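Local coordinates for protein coclaurine N-methyltransferase (Coptis japonica, PDB 6GKV) that transfers a methyl group from S-adenosyl-L-methionine to the ring nitrogen of coclaurine and related tetrahydroisoquinolines in plant alkaloid biosynthesis, at residues Gly17-Tyr21 with Asp22-Gln26; Tyr40-Thr43 with Tyr44-Ile48; Tyr75-Pro78 with Ile79-Lys83; Tyr266-Asp269 with Asp270-Val274; Phe334-Asn338 with Gly339-Met343. All blocks are in the same frame, centred on the assembly; numbering follows the deposited sequence.

Interactions 1, 2 and 3 are helix starts, on helices 21-39, 44-58 and 79-85; interactions 4 and 5 lead into the neighbouring sheet strands 272-279 and 342-350. The active site lies between interactions 3 and 5, whose nearest atoms are about 11 Å apart: Tyr75 touches both S-adenosyl-L-homocysteine and the bound N-methylheliamine, and Phe334 touches the latter. Interaction 1 stays outside the site, the side chain of Ile24 being about 12 Å from N-methylheliamine. Interactions 2 and 5 meet directly, through a probable hydrogen bond of 2.6 Å between Tyr40 OH and Glu341 OE1. Interactions 2, 4 and 5 all touch the second subunit of the homodimer.

Interaction 1: Gly17-Tyr21 with Asp22-Gln26; sequences GLVPY and DDIKQ
Val19 and Ile24 slant across each other where the loop after helix 2-16 runs into helix 21-39, their CG1 atoms 3.7 Å apart. Pro20 is the N-cap, so these two residues form a hydrophobic staple, the residue before the cap packed on the fourth residue of the helix. With Val19 CG1 opposite the backbone N (chi1 -179°), this methyl leans over the first turn and also meets Asp23 CB at 3.7 Å. Ile24 comes back the other way: its CG1 passes 3.3 Å from Pro20 O, and its CD1 ends 3.5 Å from Val19 O. The proline ring lies beside the Asp23 carboxylate, Pro20 CG standing 3.5 Å from Asp23 OD1. Tyr21 turns its ring off to one flank, with CD1 near Ile24 CD1 and the hydroxyl hydrogen-bonded to Asp296. Ile24 also packs on Leu14 of helix 2-16 and Leu328 of helix 313-335. A serine at Ile24 would probably open a gap between these helices and take from Val19 CG1 its partner on the first turn. Ile24 N bonds to Pro20 O at 3.2 Å and Lys25 N to Tyr21 O at 3.0 Å, nearly straight (167°). With no side-chain acceptor on Pro20, this helix start rests on apolar packing and main-chain bonds, while the Asp23 carboxylate probably interacts favourably with the helix dipole.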
# COMPACT_ATOMS: atom_id res chain seq x y z
N GLY A 17 -4.52 -2.99 -41.23
CA GLY A 17 -5.36 -4.11 -40.87
C GLY A 17 -4.94 -5.39 -41.55
O GLY A 17 -5.79 -6.23 -41.87
N LEU A 18 -3.63 -5.56 -41.74
CA LEU A 18 -3.07 -6.69 -42.47
C LEU A 18 -2.51 -7.80 -41.57
O LEU A 18 -2.03 -8.83 -42.07
CB LEU A 18 -1.94 -6.22 -43.39
CG LEU A 18 -2.12 -4.98 -44.27
CD1 LEU A 18 -0.84 -4.71 -45.04
CD2 LEU A 18 -3.33 -5.11 -45.20
N VAL A 19 -2.57 -7.59 -40.26
CA VAL A 19 -2.08 -8.56 -39.29
C VAL A 19 -3.26 -9.22 -38.57
O VAL A 19 -4.09 -8.52 -37.97
CB VAL A 19 -1.13 -7.90 -38.27
CG1 VAL A 19 -0.60 -8.92 -37.27
CG2 VAL A 19 0.01 -7.20 -38.99
N PRO A 20 -3.34 -10.57 -38.62
CA PRO A 20 -4.47 -11.30 -38.02
C PRO A 20 -4.54 -11.10 -36.50
O PRO A 20 -3.50 -10.86 -35.89
CB PRO A 20 -4.16 -12.76 -38.36
CG PRO A 20 -3.14 -12.70 -39.46
CD PRO A 20 -2.34 -11.48 -39.19
N TYR A 21 -5.74 -11.17 -35.92
CA TYR A 21 -5.94 -10.87 -34.50
C TYR A 21 -5.00 -11.61 -33.57
O TYR A 21 -4.48 -11.02 -32.62
CB TYR A 21 -7.38 -11.17 -34.07
CG TYR A 21 -8.35 -10.05 -34.31
CD1 TYR A 21 -7.93 -8.87 -34.90
CD2 TYR A 21 -9.69 -10.19 -33.99
CE1 TYR A 21 -8.83 -7.85 -35.17
CE2 TYR A 21 -10.59 -9.18 -34.25
CZ TYR A 21 -10.16 -8.00 -34.84
OH TYR A 21 -11.05 -6.97 -35.09
N ASP A 22 -4.79 -12.90 -33.84
CA ASP A 22 -3.98 -13.77 -32.99
C ASP A 22 -2.52 -13.39 -33.01
O ASP A 22 -1.84 -13.49 -31.99
CB ASP A 22 -4.11 -15.23 -33.41
CG ASP A 22 -5.47 -15.80 -33.09
OD1 ASP A 22 -6.20 -15.16 -32.30
OD2 ASP A 22 -5.81 -16.87 -33.63
N ASP A 23 -2.04 -13.01 -34.19
CA ASP A 23 -0.67 -12.53 -34.33
C ASP A 23 -0.48 -11.25 -33.52
O ASP A 23 0.61 -10.98 -33.02
CB ASP A 23 -0.33 -12.30 -35.81
CG ASP A 23 -0.11 -13.60 -36.58
OD1 ASP A 23 -1.09 -14.20 -37.09
OD2 ASP A 23 1.06 -14.01 -36.73
N ILE A 24 -1.54 -10.45 -33.40
CA ILE A 24 -1.47 -9.17 -32.68
C ILE A 24 -1.42 -9.43 -31.19
O ILE A 24 -0.59 -8.86 -30.48
CB ILE A 24 -2.66 -8.22 -32.97
CG1 ILE A 24 -2.87 -7.98 -34.47
CG2 ILE A 24 -2.49 -6.88 -32.23
CD1 ILE A 24 -4.09 -7.07 -34.75
N LYS A 25 -2.30 -10.31 -30.73
CA LYS A 25 -2.33 -10.75 -29.32
C LYS A 25 -0.99 -11.36 -28.91
O LYS A 25 -0.43 -11.01 -27.87
CB LYS A 25 -3.46 -11.75 -29.09
CG LYS A 25 -4.87 -11.12 -29.12
CD LYS A 25 -5.95 -12.21 -29.26
CE LYS A 25 -7.35 -11.65 -29.06
NZ LYS A 25 -8.40 -12.71 -29.26
N GLN A 26 -0.47 -12.27 -29.73
CA GLN A 26 0.85 -12.83 -29.47
C GLN A 26 1.93 -11.76 -29.31
O GLN A 26 2.77 -11.87 -28.42
CB GLN A 26 1.25 -13.79 -30.60
CG GLN A 26 2.51 -14.56 -30.31
CD GLN A 26 2.79 -15.60 -31.37
OE1 GLN A 26 3.90 -15.69 -31.89
NE2 GLN A 26 1.78 -16.38 -31.70

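Interaction 2: Tyr40-Thr43 with Tyr44-Ile48; sequences YKPT and YEEQI
Thr43 and Glu46 are brought together by two torsions: chi1 of 66° sets Thr43 OG1 between its own N and carbonyl carbon, and chi1 of -83° swings the extended Glu46 chain back along the first turn. The result is an N-cap on helix 44-58. Glu46 N donates to Thr43 OG1 at 3.3 Å, and that hydroxyl is hydrogen-bonded to Glu46 OE2 at 3.0 Å, meeting it from above the carboxylate plane. In a classical capping box the glutamate would take the cap residue's N-H; here it takes the hydroxyl. Pro42 flanks the same oxygen, its CG 3.6 Å from Glu46 OE2. Glu340 of the second subunit accepts from Tyr44 N and also comes to Thr43 OG1, whose single proton can serve only one carboxylate at a time. Two carboxylates thus gather at this helix end, whose N-H groups would probably ease their repulsion. Gln47 sends its amide back toward the end of helix 21-39, where NE2 bonds to Gly39 O. The amide and the Tyr40 ring are almost perpendicular, with OE1 near the ring plane at its edge. At that end, Lys41 N donates to Gln47 OE1 at 2.7 Å, tilted 32° from the carbonyl plane.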
# COMPACT_ATOMS: atom_id res chain seq x y z
N TYR A 40 8.74 -5.71 -12.08
CA TYR A 40 9.04 -6.40 -10.82
C TYR A 40 10.50 -6.22 -10.42
O TYR A 40 11.39 -6.13 -11.28
CB TYR A 40 8.68 -7.90 -10.91
CG TYR A 40 7.18 -8.16 -10.78
CD1 TYR A 40 6.47 -7.80 -9.62
CD2 TYR A 40 6.49 -8.78 -11.81
CE1 TYR A 40 5.08 -8.04 -9.52
CE2 TYR A 40 5.13 -9.03 -11.71
CZ TYR A 40 4.43 -8.67 -10.59
OH TYR A 40 3.07 -8.92 -10.58
N LYS A 41 10.76 -6.17 -9.11
CA LYS A 41 12.11 -5.98 -8.61
C LYS A 41 12.57 -7.17 -7.77
O LYS A 41 11.77 -7.83 -7.10
CB LYS A 41 12.20 -4.69 -7.79
CG LYS A 41 12.04 -3.41 -8.61
CD LYS A 41 13.12 -3.30 -9.68
CE LYS A 41 12.86 -2.11 -10.61
NZ LYS A 41 13.84 -2.02 -11.75
N PRO A 42 13.87 -7.45 -7.79
CA PRO A 42 14.29 -8.67 -7.10
C PRO A 42 14.20 -8.56 -5.56
O PRO A 42 14.07 -9.58 -4.89
CB PRO A 42 15.75 -8.87 -7.57
CG PRO A 42 16.17 -7.56 -8.16
CD PRO A 42 14.93 -6.87 -8.64
N THR A 43 14.23 -7.35 -5.02
CA THR A 43 14.03 -7.19 -3.58
C THR A 43 12.83 -6.30 -3.30
O THR A 43 12.57 -5.36 -4.06
CB THR A 43 15.24 -6.57 -2.90
OG1 THR A 43 15.41 -5.24 -3.37
CG2 THR A 43 16.49 -7.36 -3.21
N TYR A 44 12.10 -6.57 -2.22
CA TYR A 44 10.93 -5.75 -1.91
C TYR A 44 11.35 -4.31 -1.64
O TYR A 44 10.60 -3.38 -1.94
CB TYR A 44 10.18 -6.31 -0.71
CG TYR A 44 8.75 -5.84 -0.69
CD1 TYR A 44 7.88 -6.23 -1.68
CD2 TYR A 44 8.27 -5.02 0.33
CE1 TYR A 44 6.56 -5.82 -1.70
CE2 TYR A 44 6.93 -4.59 0.31
CZ TYR A 44 6.09 -5.00 -0.71
OH TYR A 44 4.76 -4.62 -0.77
N GLU A 45 12.55 -4.13 -1.09
CA GLU A 45 13.08 -2.83 -0.76
C GLU A 45 13.13 -1.95 -2.01
O GLU A 45 12.74 -0.79 -1.97
CB GLU A 45 14.47 -2.94 -0.14
CG GLU A 45 15.09 -1.61 0.17
CD GLU A 45 16.54 -1.74 0.58
OE1 GLU A 45 17.09 -2.85 0.46
OE2 GLU A 45 17.13 -0.72 1.01
N GLU A 46 13.62 -2.54 -3.10
CA GLU A 46 13.72 -1.86 -4.39
C GLU A 46 12.34 -1.60 -4.99
O GLU A 46 12.10 -0.56 -5.59
CB GLU A 46 14.57 -2.68 -5.36
CG GLU A 46 16.07 -2.44 -5.17
CD GLU A 46 16.96 -3.46 -5.88
OE1 GLU A 46 18.13 -3.12 -6.18
OE2 GLU A 46 16.50 -4.60 -6.12
N GLN A 47 11.42 -2.54 -4.81
CA GLN A 47 10.05 -2.36 -5.26
C GLN A 47 9.41 -1.13 -4.60
O GLN A 47 8.75 -0.34 -5.27
CB GLN A 47 9.22 -3.61 -4.94
CG GLN A 47 7.96 -3.76 -5.78
CD GLN A 47 8.25 -4.13 -7.24
OE1 GLN A 47 8.70 -5.24 -7.55
NE2 GLN A 47 8.00 -3.18 -8.14
N ILE A 48 9.58 -0.99 -3.27
CA ILE A 48 8.92 0.08 -2.52
C ILE A 48 9.56 1.42 -2.85
O ILE A 48 8.88 2.40 -3.04
CB ILE A 48 8.95 -0.18 -0.99
CG1 ILE A 48 8.06 -1.36 -0.64
CG2 ILE A 48 8.42 1.00 -0.20
CD1 ILE A 48 6.62 -1.10 -1.01

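Interaction 3: Tyr75-Pro78 with Ile79-Lys83; sequences YEIP and IEFLK. With SAH (S-adenosyl-L-homocysteine), chain C.
Tyr75 lies flat against the ribose of S-adenosyl-L-homocysteine, and two residues later Ile77 packs onto the start of helix 79-85. Following the tyrosine outward, CB meets the ribose hydroxyl, 3.7 Å from O2' of the ligand. The ring then slides under the sugar, with ligand C2' 3.6 Å above the plane of the Tyr75 ring and over its centre. Along one side CD1 faces C3', and the next atom, CE1, reaches the sulfur, 3.5 Å from SD. CZ meets the carbon that links sugar and sulfur, 3.7 Å from C5'. At the tip, Tyr75 OH stands 3.4 Å from SD, and it is hydrogen-bonded to His202 NE2, which probably helps hold the ring in place. The bound N-methylheliamine touches Tyr75 as well, so this one residue borders both the spent cofactor and what is probably a methylated product.

Ile77 ties the same loop to the helix. Its CG2 comes to the edge of the Phe81 ring, 3.7 Å from CD2, the two side chains running alongside each other. Leu82 crosses it at about a right angle, with Leu82 CD1 4.1 Å from Ile77 CB. Phe81 N closes the first turn on Pro78 O at 3.1 Å. Phe81 itself is buried against Phe306 and Trp323. Because Pro78 is the N-cap, Ile77 and Leu82 make a hydrophobic staple, two residues along the chain from a tyrosine that lines the S-adenosyl-L-homocysteine pocket of this Rossmann-like methyltransferase of the CFA/CMAS family.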
# COMPACT_ATOMS: atom_id res chain seq x y z
N TYR A 75 -11.48 11.26 -26.56
CA TYR A 75 -12.52 11.96 -25.77
C TYR A 75 -13.35 13.05 -26.50
O TYR A 75 -14.22 13.67 -25.89
CB TYR A 75 -11.86 12.57 -24.52
CG TYR A 75 -11.24 11.52 -23.63
CD1 TYR A 75 -11.87 10.30 -23.43
CD2 TYR A 75 -10.01 11.74 -23.02
CE1 TYR A 75 -11.32 9.33 -22.64
CE2 TYR A 75 -9.44 10.76 -22.22
CZ TYR A 75 -10.11 9.55 -22.03
OH TYR A 75 -9.58 8.55 -21.24
N GLU A 76 -13.07 13.28 -27.79
CA GLU A 76 -13.98 14.04 -28.65
C GLU A 76 -14.51 13.12 -29.74
O GLU A 76 -14.45 13.42 -30.93
CB GLU A 76 -13.29 15.26 -29.29
CG GLU A 76 -13.30 16.54 -28.46
CD GLU A 76 -14.69 17.00 -28.06
OE1 GLU A 76 -15.67 16.71 -28.77
OE2 GLU A 76 -14.79 17.68 -27.02
N ILE A 77 -15.02 11.97 -29.32
CA ILE A 77 -15.46 10.93 -30.24
C ILE A 77 -16.93 11.08 -30.57
O ILE A 77 -17.74 11.27 -29.67
CB ILE A 77 -15.21 9.53 -29.65
CG1 ILE A 77 -13.81 9.45 -29.02
CG2 ILE A 77 -15.47 8.46 -30.72
CD1 ILE A 77 -12.65 9.83 -29.97
N PRO A 78 -17.28 11.01 -31.86
CA PRO A 78 -18.69 11.02 -32.28
C PRO A 78 -19.51 9.99 -31.53
O PRO A 78 -19.17 8.80 -31.48
CB PRO A 78 -18.62 10.70 -33.78
CG PRO A 78 -17.22 10.24 -34.04
CD PRO A 78 -16.38 10.94 -33.03
N ILE A 79 -20.61 10.46 -30.94
CA ILE A 79 -21.46 9.65 -30.11
C ILE A 79 -22.02 8.45 -30.88
O ILE A 79 -22.16 7.35 -30.31
CB ILE A 79 -22.61 10.51 -29.52
CG1 ILE A 79 -23.30 9.79 -28.36
CG2 ILE A 79 -23.59 10.98 -30.61
CD1 ILE A 79 -22.49 9.81 -27.10
N GLU A 80 -22.30 8.65 -32.17
CA GLU A 80 -22.88 7.63 -33.05
C GLU A 80 -22.00 6.39 -33.13
O GLU A 80 -22.49 5.27 -33.33
CB GLU A 80 -23.09 8.19 -34.45
CG GLU A 80 -23.17 9.70 -34.53
CD GLU A 80 -23.11 10.22 -35.97
OE1 GLU A 80 -22.74 9.44 -36.88
OE2 GLU A 80 -23.44 11.41 -36.18
N PHE A 81 -20.69 6.60 -33.00
CA PHE A 81 -19.72 5.52 -32.94
C PHE A 81 -19.75 4.83 -31.58
O PHE A 81 -19.60 3.62 -31.49
CB PHE A 81 -18.30 6.02 -33.21
CG PHE A 81 -17.24 4.97 -33.02
CD1 PHE A 81 -17.28 3.77 -33.74
CD2 PHE A 81 -16.22 5.15 -32.10
CE1 PHE A 81 -16.32 2.79 -33.55
CE2 PHE A 81 -15.25 4.18 -31.91
CZ PHE A 81 -15.30 2.99 -32.64
N LEU A 82 -19.94 5.61 -30.52
CA LEU A 82 -19.90 5.05 -29.18
C LEU A 82 -21.12 4.15 -28.90
O LEU A 82 -20.98 3.13 -28.25
CB LEU A 82 -19.77 6.18 -28.13
CG LEU A 82 -18.39 6.86 -28.22
CD1 LEU A 82 -18.28 8.05 -27.29
CD2 LEU A 82 -17.23 5.87 -27.97
N LYS A 83 -22.29 4.50 -29.44
CA LYS A 83 -23.48 3.68 -29.20
C LYS A 83 -23.36 2.31 -29.86
O LYS A 83 -24.06 1.36 -29.46
CB LYS A 83 -24.76 4.36 -29.67
CG LYS A 83 -24.68 5.89 -29.74
CD LYS A 83 -26.07 6.52 -29.92
CE LYS A 83 -26.88 6.41 -28.62
NZ LYS A 83 -27.91 7.50 -28.52
N SAH C . -15.75 8.49 -16.43
CA SAH C . -16.26 8.12 -17.75
CB SAH C . -15.16 8.18 -18.80
CG SAH C . -13.76 7.81 -18.32
SD SAH C . -12.52 8.16 -19.60
C SAH C . -16.87 6.73 -17.74
O SAH C . -16.61 5.98 -16.80
OXT SAH C . -17.61 6.33 -18.66
C5' SAH C . -11.90 9.65 -18.77
C4' SAH C . -12.90 10.81 -18.72
O4' SAH C . -12.31 11.95 -18.10
C3' SAH C . -13.35 11.26 -20.11
O3' SAH C . -14.70 11.63 -20.04
C2' SAH C . -12.56 12.51 -20.39
O2' SAH C . -13.34 13.37 -21.19
C1' SAH C . -12.33 13.06 -18.99
N9 SAH C . -11.08 13.86 -18.87
C8 SAH C . -9.80 13.51 -19.23
N7 SAH C . -8.98 14.55 -18.94
C5 SAH C . -9.71 15.56 -18.39
C6 SAH C . -9.39 16.83 -17.92
N6 SAH C . -8.14 17.29 -17.96
N1 SAH C . -10.40 17.64 -17.42
C2 SAH C . -11.70 17.19 -17.39
N3 SAH C . -12.01 15.93 -17.85
C4 SAH C . -11.04 15.13 -18.35

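Interaction 4: Tyr266-Asp269 with Asp270-Val274; sequences YFQD and DVSVV
Gln268 reaches across the turn to Val273, where the backbone N donates to Gln268 OE1 at 2.6 Å in a nearly straight bond (166°) tilted 28° from the carbonyl plane. The same oxygen is crowded by the valine side chain: chi1 of 63° swings Val273 CG1 in toward it, to 3.1 Å from OE1. Behind the amide, Gln268 CB lies 3.4 Å from Val271 O, so the glutamine bridges the inside of the bend that feeds strand 272-279. Val271 closes the bend from the other end, its CG2 3.7 Å from Phe267 O.

The next shell fixes the amide. Gln268 NE2 bonds to Leu265 O of its own chain and to Leu265 O of the second subunit. Ser272 and Val274 hold the new strand to strand 342-350 through main-chain bonds with Lys350 and Leu348. At the apex, Asp270 folds back on the preceding peptide, with its CG 3.2 Å from Asp269 C, while Arg211 takes OD1 in a salt bridge. Asp269 has separate partners: Arg59 and, in the second subunit, Lys350 and Ser272.

Both ends of the buried Gln268 amide thus have partners, the nitrogen probably giving one N-H to each Leu265 carbonyl. The two neighbouring aspartates, their OD2 atoms 5.3 Å apart, probably stay charged because basic groups from both subunits offset them.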
# COMPACT_ATOMS: atom_id res chain seq x y z
N TYR A 266 -0.77 6.86 -0.87
CA TYR A 266 0.39 7.70 -0.61
C TYR A 266 0.07 9.17 -0.83
O TYR A 266 0.95 10.02 -0.77
CB TYR A 266 1.57 7.29 -1.49
CG TYR A 266 2.23 5.99 -1.08
CD1 TYR A 266 3.07 5.93 0.04
CD2 TYR A 266 2.03 4.82 -1.81
CE1 TYR A 266 3.68 4.76 0.43
CE2 TYR A 266 2.65 3.61 -1.43
CZ TYR A 266 3.48 3.60 -0.31
OH TYR A 266 4.10 2.43 0.07
N PHE A 267 -1.20 9.44 -1.10
CA PHE A 267 -1.67 10.79 -1.38
C PHE A 267 -2.87 11.10 -0.46
O PHE A 267 -4.02 11.20 -0.90
CB PHE A 267 -2.03 10.95 -2.87
CG PHE A 267 -0.81 11.00 -3.77
CD1 PHE A 267 -0.08 12.18 -3.92
CD2 PHE A 267 -0.40 9.87 -4.46
CE1 PHE A 267 1.05 12.23 -4.73
CE2 PHE A 267 0.74 9.89 -5.24
CZ PHE A 267 1.47 11.08 -5.40
N GLN A 268 -2.57 11.22 0.83
CA GLN A 268 -3.59 11.33 1.86
C GLN A 268 -3.36 12.54 2.75
O GLN A 268 -3.69 12.51 3.94
CB GLN A 268 -3.65 10.05 2.71
CG GLN A 268 -4.17 8.87 1.93
CD GLN A 268 -4.56 7.69 2.81
OE1 GLN A 268 -5.62 7.69 3.43
NE2 GLN A 268 -3.70 6.68 2.86
N ASP A 269 -2.78 13.59 2.16
CA ASP A 269 -2.58 14.85 2.85
C ASP A 269 -3.89 15.59 3.16
O ASP A 269 -3.94 16.36 4.11
CB ASP A 269 -1.67 15.76 2.05
CG ASP A 269 -0.25 15.27 2.01
OD1 ASP A 269 0.06 14.29 2.72
OD2 ASP A 269 0.57 15.87 1.29
N ASP A 270 -4.94 15.37 2.37
CA ASP A 270 -6.17 16.15 2.52
C ASP A 270 -7.42 15.28 2.40
O ASP A 270 -8.54 15.78 2.45
CB ASP A 270 -6.25 17.27 1.47
CG ASP A 270 -4.98 18.08 1.38
OD1 ASP A 270 -4.72 18.91 2.28
OD2 ASP A 270 -4.23 17.87 0.41
N VAL A 271 -7.20 13.99 2.20
CA VAL A 271 -8.27 13.00 2.23
C VAL A 271 -7.78 11.81 3.03
O VAL A 271 -6.58 11.68 3.30
CB VAL A 271 -8.67 12.55 0.83
CG1 VAL A 271 -9.21 13.73 0.00
CG2 VAL A 271 -7.47 11.92 0.15
N SER A 272 -8.69 10.91 3.40
CA SER A 272 -8.32 9.79 4.25
C SER A 272 -8.99 8.50 3.81
O SER A 272 -10.23 8.43 3.76
CB SER A 272 -8.68 10.12 5.70
OG SER A 272 -7.76 9.53 6.58
N VAL A 273 -8.20 7.48 3.49
CA VAL A 273 -8.78 6.25 2.97
C VAL A 273 -9.66 5.59 4.03
O VAL A 273 -9.28 5.44 5.19
CB VAL A 273 -7.69 5.24 2.45
CG1 VAL A 273 -6.75 4.79 3.57
CG2 VAL A 273 -8.34 4.04 1.80
N VAL A 274 -10.85 5.21 3.60
CA VAL A 274 -11.82 4.54 4.44
C VAL A 274 -11.94 3.06 4.06
O VAL A 274 -12.03 2.19 4.93
CB VAL A 274 -13.18 5.23 4.34
CG1 VAL A 274 -14.31 4.29 4.79
CG2 VAL A 274 -13.14 6.52 5.17

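Interaction 5: Phe334-Asn338 with Gly339-Met343; sequences FGYNN and GEEWM
This is a tight local turn between the end of helix 313-335 and strand 342-350, with Phe334 and Tyr336 packing back on Trp342. Gly339 makes the bend: its N donates to Tyr336 O at 2.8 Å, and its CA-H points at Phe334 O, 3.3 Å from CA. At phi 82° a CB here would run into Asn338 O. A water inside the loop takes the Glu341 N-H at 3.0 Å close to Phe334 O and Tyr336 O. Outside, Asn337 ND2 donates to Glu341 OE2 at 3.0 Å, on the anti side of the carboxylate, with the two flat groups turned 61° apart. The bend at chi2 (-67°) turns OE2 back to Asn337, and OE1 accepts from Tyr40 and His230. An alanine in place of Glu341 removes the carboxylate, which would probably free the Asn337 amide to turn and leave the Tyr40 hydroxyl and His230 NE2 without their acceptor. Tyr336 CB touches the edge of the indole, 4.1 Å from Trp342 CE3. Trp342 CB sits over one face of the Phe334 ring, 4.1 Å from CD2. That ring packs edge-to-face with Phe284 and touches N-methylheliamine, so the helix-to-strand turn also builds a wall of the alkaloid pocket.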
# COMPACT_ATOMS: atom_id res chain seq x y z
N PHE A 334 -5.19 -6.46 -19.53
CA PHE A 334 -5.93 -6.73 -18.33
C PHE A 334 -6.25 -8.20 -18.11
O PHE A 334 -6.38 -8.64 -16.98
CB PHE A 334 -7.19 -5.89 -18.33
CG PHE A 334 -6.89 -4.45 -18.10
CD1 PHE A 334 -6.58 -3.61 -19.17
CD2 PHE A 334 -6.81 -3.96 -16.80
CE1 PHE A 334 -6.24 -2.29 -18.95
CE2 PHE A 334 -6.47 -2.63 -16.57
CZ PHE A 334 -6.19 -1.80 -17.64
N GLY A 335 -6.36 -8.98 -19.19
CA GLY A 335 -6.61 -10.41 -19.04
C GLY A 335 -5.34 -11.20 -18.81
O GLY A 335 -5.41 -12.40 -18.57
N TYR A 336 -4.17 -10.54 -18.88
CA TYR A 336 -2.88 -11.22 -18.70
C TYR A 336 -2.84 -12.01 -17.39
O TYR A 336 -3.37 -11.55 -16.35
CB TYR A 336 -1.73 -10.20 -18.74
CG TYR A 336 -0.39 -10.83 -19.07
CD1 TYR A 336 -0.05 -11.12 -20.38
CD2 TYR A 336 0.53 -11.15 -18.07
CE1 TYR A 336 1.16 -11.69 -20.69
CE2 TYR A 336 1.77 -11.72 -18.38
CZ TYR A 336 2.06 -11.99 -19.70
OH TYR A 336 3.27 -12.56 -20.04
N ASN A 337 -2.19 -13.18 -17.44
CA ASN A 337 -2.10 -14.10 -16.27
C ASN A 337 -3.38 -14.23 -15.48
O ASN A 337 -3.38 -14.00 -14.28
CB ASN A 337 -1.01 -13.65 -15.30
CG ASN A 337 0.37 -13.91 -15.83
OD1 ASN A 337 0.57 -14.76 -16.71
ND2 ASN A 337 1.35 -13.18 -15.29
N ASN A 338 -4.47 -14.55 -16.17
CA ASN A 338 -5.78 -14.70 -15.56
C ASN A 338 -6.26 -13.45 -14.81
O ASN A 338 -7.06 -13.54 -13.91
CB ASN A 338 -5.79 -15.91 -14.63
CG ASN A 338 -7.19 -16.39 -14.28
OD1 ASN A 338 -8.13 -16.19 -15.04
ND2 ASN A 338 -7.34 -17.04 -13.12
N GLY A 339 -5.78 -12.27 -15.21
CA GLY A 339 -6.29 -11.01 -14.66
C GLY A 339 -5.72 -10.58 -13.31
O GLY A 339 -6.26 -9.68 -12.65
N GLU A 340 -4.60 -11.20 -12.93
CA GLU A 340 -3.97 -10.99 -11.63
C GLU A 340 -2.68 -10.20 -11.76
O GLU A 340 -1.79 -10.32 -10.94
CB GLU A 340 -3.72 -12.35 -10.95
CG GLU A 340 -5.01 -12.98 -10.45
CD GLU A 340 -5.63 -12.16 -9.30
OE1 GLU A 340 -4.87 -11.69 -8.43
OE2 GLU A 340 -6.88 -11.96 -9.27
N GLU A 341 -2.58 -9.40 -12.83
CA GLU A 341 -1.46 -8.49 -13.01
C GLU A 341 -1.97 -7.04 -13.10
O GLU A 341 -1.82 -6.25 -12.17
CB GLU A 341 -0.66 -8.86 -14.25
CG GLU A 341 0.01 -10.22 -14.18
CD GLU A 341 1.12 -10.29 -13.15
OE1 GLU A 341 1.54 -9.24 -12.64
OE2 GLU A 341 1.60 -11.40 -12.85
N TRP A 342 -2.54 -6.70 -14.25
CA TRP A 342 -3.15 -5.39 -14.45
C TRP A 342 -4.62 -5.53 -14.12
O TRP A 342 -5.26 -6.52 -14.49
CB TRP A 342 -2.93 -4.90 -15.89
CG TRP A 342 -1.50 -4.49 -16.17
CD1 TRP A 342 -0.91 -3.31 -15.83
CD2 TRP A 342 -0.49 -5.27 -16.83
NE1 TRP A 342 0.40 -3.30 -16.24
CE2 TRP A 342 0.68 -4.48 -16.85
CE3 TRP A 342 -0.48 -6.53 -17.43
CZ2 TRP A 342 1.86 -4.93 -17.45
CZ3 TRP A 342 0.71 -6.97 -18.03
CH2 TRP A 342 1.86 -6.18 -18.03
N MET A 343 -5.16 -4.54 -13.41
CA MET A 343 -6.49 -4.66 -12.85
C MET A 343 -7.07 -3.31 -12.43
O MET A 343 -6.51 -2.25 -12.74
CB MET A 343 -6.48 -5.61 -11.65
CG MET A 343 -5.36 -5.31 -10.63
SD MET A 343 -5.28 -6.48 -9.25
CE MET A 343 -4.29 -7.80 -9.93
O HOH W 1 -3.71 -9.20 -15.58